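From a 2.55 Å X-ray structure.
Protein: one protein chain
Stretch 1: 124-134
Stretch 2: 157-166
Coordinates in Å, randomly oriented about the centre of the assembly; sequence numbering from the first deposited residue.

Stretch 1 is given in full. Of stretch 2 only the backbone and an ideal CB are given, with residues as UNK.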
# COMPACT_ATOMS: atom_id res chain seq x y z
N GLY B 124 3.90 -3.15 -17.54
CA GLY B 124 4.43 -3.72 -16.32
C GLY B 124 5.66 -4.58 -16.55
O GLY B 124 6.09 -5.31 -15.66
N ALA B 125 6.24 -4.48 -17.75
CA ALA B 125 7.37 -5.33 -18.12
C ALA B 125 8.59 -5.04 -17.26
O ALA B 125 9.28 -5.96 -16.82
CB ALA B 125 7.71 -5.14 -19.58
N MET B 126 8.86 -3.76 -17.04
CA MET B 126 10.02 -3.37 -16.25
C MET B 126 9.91 -3.93 -14.84
O MET B 126 10.83 -4.58 -14.38
CB MET B 126 10.19 -1.86 -16.20
CG MET B 126 10.35 -1.22 -17.56
SD MET B 126 11.14 0.40 -17.47
CE MET B 126 11.17 0.87 -19.19
N ASP B 127 8.78 -3.71 -14.17
CA ASP B 127 8.58 -4.25 -12.83
C ASP B 127 8.72 -5.77 -12.81
O ASP B 127 9.33 -6.34 -11.91
CB ASP B 127 7.20 -3.86 -12.29
CG ASP B 127 7.05 -2.37 -12.10
OD1 ASP B 127 7.55 -1.84 -11.08
OD2 ASP B 127 6.44 -1.72 -12.97
N LEU B 128 8.15 -6.42 -13.82
CA LEU B 128 8.18 -7.88 -13.92
C LEU B 128 9.62 -8.42 -13.99
O LEU B 128 9.94 -9.39 -13.30
CB LEU B 128 7.38 -8.35 -15.13
CG LEU B 128 5.88 -8.54 -14.92
CD1 LEU B 128 5.14 -8.64 -16.25
CD2 LEU B 128 5.60 -9.77 -14.07
N VAL B 129 10.46 -7.82 -14.82
CA VAL B 129 11.82 -8.33 -14.98
C VAL B 129 12.77 -7.97 -13.83
O VAL B 129 13.74 -8.70 -13.60
CB VAL B 129 12.45 -7.86 -16.33
CG1 VAL B 129 11.64 -8.38 -17.50
CG2 VAL B 129 12.57 -6.36 -16.40
N THR B 130 12.54 -6.87 -13.11
CA THR B 130 13.36 -6.59 -11.91
C THR B 130 12.87 -7.37 -10.70
O THR B 130 13.65 -7.69 -9.81
CB THR B 130 13.41 -5.08 -11.48
OG1 THR B 130 12.91 -4.94 -10.15
CG2 THR B 130 12.63 -4.18 -12.37
N GLY B 131 11.57 -7.67 -10.66
CA GLY B 131 10.96 -8.26 -9.48
C GLY B 131 10.88 -9.78 -9.46
O GLY B 131 11.01 -10.39 -8.40
N SER B 132 10.66 -10.39 -10.62
CA SER B 132 10.46 -11.84 -10.68
C SER B 132 11.72 -12.58 -10.24
O SER B 132 12.83 -12.17 -10.55
CB SER B 132 10.07 -12.27 -12.10
OG SER B 132 8.81 -11.73 -12.46
N ARG B 133 11.53 -13.69 -9.53
CA ARG B 133 12.67 -14.48 -9.07
C ARG B 133 13.42 -15.10 -10.24
O ARG B 133 14.64 -15.22 -10.21
CB ARG B 133 12.23 -15.58 -8.11
CG ARG B 133 11.83 -15.10 -6.73
CD ARG B 133 11.68 -16.29 -5.80
NE ARG B 133 11.27 -15.90 -4.45
CZ ARG B 133 11.14 -16.75 -3.44
NH1 ARG B 133 11.39 -18.05 -3.61
NH2 ARG B 133 10.76 -16.31 -2.25
N LYS B 134 12.68 -15.51 -11.27
CA LYS B 134 13.29 -16.02 -12.49
C LYS B 134 12.71 -15.33 -13.71
O LYS B 134 11.50 -15.36 -13.95
CB LYS B 134 13.10 -17.53 -12.60
CG LYS B 134 13.78 -18.12 -13.82
CD LYS B 134 13.59 -19.62 -13.92
CE LYS B 134 14.71 -20.37 -13.23
NZ LYS B 134 14.60 -21.84 -13.43
N UNK B 157 16.17 0.58 -26.83
CA UNK B 157 15.99 1.00 -25.43
C UNK B 157 15.74 -0.16 -24.48
O UNK B 157 14.87 -1.00 -24.74
CB UNK B 157 14.82 1.99 -25.33
N UNK B 158 16.48 -0.20 -23.39
CA UNK B 158 16.40 -1.31 -22.44
C UNK B 158 15.08 -1.32 -21.68
O UNK B 158 14.52 -0.27 -21.36
CB UNK B 158 17.56 -1.24 -21.45
N UNK B 159 14.59 -2.52 -21.40
CA UNK B 159 13.52 -2.72 -20.45
C UNK B 159 14.12 -2.73 -19.05
O UNK B 159 13.55 -2.21 -18.10
CB UNK B 159 12.76 -4.01 -20.74
N UNK B 160 15.30 -3.35 -18.95
CA UNK B 160 16.05 -3.41 -17.71
C UNK B 160 17.48 -3.83 -17.99
O UNK B 160 17.79 -4.28 -19.09
CB UNK B 160 15.39 -4.37 -16.72
N UNK B 161 18.35 -3.68 -16.99
CA UNK B 161 19.74 -4.09 -17.12
C UNK B 161 20.04 -5.25 -16.19
O UNK B 161 19.59 -5.27 -15.04
CB UNK B 161 20.68 -2.92 -16.83
N UNK B 162 20.80 -6.22 -16.69
CA UNK B 162 21.27 -7.36 -15.90
C UNK B 162 20.13 -8.12 -15.21
O UNK B 162 20.26 -8.50 -14.05
CB UNK B 162 22.27 -6.88 -14.85
N UNK B 163 19.05 -8.36 -15.94
CA UNK B 163 17.83 -8.92 -15.35
C UNK B 163 17.50 -10.34 -15.84
O UNK B 163 16.80 -11.08 -15.15
CB UNK B 163 16.65 -8.00 -15.66
N UNK B 164 17.99 -10.70 -17.02
CA UNK B 164 17.63 -11.99 -17.63
C UNK B 164 18.40 -13.16 -17.01
O UNK B 164 19.62 -13.11 -16.86
CB UNK B 164 17.89 -11.95 -19.14
N UNK B 165 17.67 -14.22 -16.67
CA UNK B 165 18.26 -15.44 -16.12
C UNK B 165 18.34 -16.55 -17.17
O UNK B 165 19.30 -17.31 -17.21
CB UNK B 165 17.45 -15.92 -14.91
N UNK B 166 17.32 -16.63 -18.02
CA UNK B 166 17.20 -17.71 -18.99
C UNK B 166 16.67 -17.19 -20.32
O UNK B 166 15.67 -16.47 -20.36
CB UNK B 166 16.29 -18.81 -18.45

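Stretch 1 offers a short helix, residues 125 to 131, followed by a loop, and stretch 2 passes it largely without regular secondary structure. Position 157 has nothing of stretch 1 within 5.5 Å of its ideal CB; its phi/psi of -57/130 would admit most residues, proline included, and Pro-157 is found. Position 158 is likewise unconstrained from this side, with CA-to-CB pointing sideways. The residue is Leu-158, whose end leads away; its carbonyl O lies 4.2 Å from Met-126 CE.

At position 159 CA-to-CB again runs sideways, but the ideal CB is 4.9 Å from both Met-126 CG and Val-129 CG2 and 5.3 Å from Ala-125 CB. This apolar hollow would take a methyl-bearing side chain of modest size, such as valine, threonine or isoleucine. Thr-159 fills it with its methyl: CG2 lies 4.0 Å from Ala-125 CB, 3.9 Å from Met-126 CG and 4.0 Å from Val-129 CG2, while OG1 is hydrogen-bonded elsewhere in the structure. Met-126 CG also comes within 3.4 Å of Thr-159 O.

Position 160 points toward the helix, and its ideal CB is already 3.5 Å from Val-129 CG2. So tight an approach favours a small residue, alanine or glycine, and serine might also be considered. Ala-160 packs its methyl there, an apolar contact.

The chain then swings out. Position 161 is out of reach and could hold many residues; it is Gln-161. Position 162 is also remote, but its phi/psi of 55/43 is left-handed, favoured by glycine and asparagine; here it is His-162.

Position 163 returns toward the helix, with the ideal CB 3.6 Å from Val-129 O. A small side chain suits this closeness: alanine, or perhaps serine beside the carbonyl acceptor. Ala-163 sets its CB 4.3 Å from Val-129 CB, and a water donates hydrogen bonds to Val-129 O and Ala-163 O, both 3.1 Å from the water O, tying the two backbones together.

Position 164 points away, leaving the choice open; it is Val-164.

Position 165 faces the loop after the helix, its ideal CB 4.4 Å from Lys-134 CG. A flat or flexible side chain could lie beside this backbone, and one with a donor could point it at the Arg-133 carbonyl O. His-165 brings CE1 to 3.3 Å from Arg-133 O and ND1 to 3.7 Å from Lys-134 CA, the ring oblique to both; ND1 is hydrogen-bonded just outside the stretches.

Position 166 points toward stretch 1, its ideal CB 5.3 Å from Lys-134 CG, leaving room for a larger residue. Met-166 is extended, all three chi angles t, without close contact.

Stretch 2, residues 157-166: PLTAQHAVHM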
# COMPACT_ATOMS: atom_id res chain seq x y z
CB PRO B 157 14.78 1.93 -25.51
CG PRO B 157 14.75 2.42 -26.91
CD PRO B 157 15.25 1.28 -27.74
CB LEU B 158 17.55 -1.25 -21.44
CG LEU B 158 18.98 -1.34 -22.00
CD1 LEU B 158 19.98 -1.32 -20.86
CD2 LEU B 158 19.15 -2.59 -22.84
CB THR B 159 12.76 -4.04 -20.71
OG1 THR B 159 12.23 -4.02 -22.04
CG2 THR B 159 11.64 -4.23 -19.71
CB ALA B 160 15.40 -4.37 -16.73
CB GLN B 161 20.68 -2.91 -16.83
CG GLN B 161 20.52 -2.32 -15.44
CD GLN B 161 21.50 -1.19 -15.19
OE1 GLN B 161 22.18 -0.73 -16.10
NE2 GLN B 161 21.57 -0.74 -13.94
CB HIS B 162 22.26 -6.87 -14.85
CG HIS B 162 23.24 -5.86 -15.36
ND1 HIS B 162 24.18 -6.16 -16.33
CD2 HIS B 162 23.43 -4.56 -15.03
CE1 HIS B 162 24.90 -5.08 -16.58
NE2 HIS B 162 24.47 -4.10 -15.80
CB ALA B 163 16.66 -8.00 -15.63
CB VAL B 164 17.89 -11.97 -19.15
CG1 VAL B 164 17.47 -13.29 -19.79
CG2 VAL B 164 17.14 -10.82 -19.81
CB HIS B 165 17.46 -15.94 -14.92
CG HIS B 165 17.51 -15.04 -13.74
ND1 HIS B 165 16.42 -14.32 -13.30
CD2 HIS B 165 18.52 -14.73 -12.89
CE1 HIS B 165 16.75 -13.61 -12.24
NE2 HIS B 165 18.03 -13.84 -11.97
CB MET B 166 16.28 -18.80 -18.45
CG MET B 166 16.21 -20.06 -19.30
SD MET B 166 15.07 -21.27 -18.60
CE MET B 166 15.31 -22.66 -19.71
O HOH W 1 16.18 -10.03 -12.27
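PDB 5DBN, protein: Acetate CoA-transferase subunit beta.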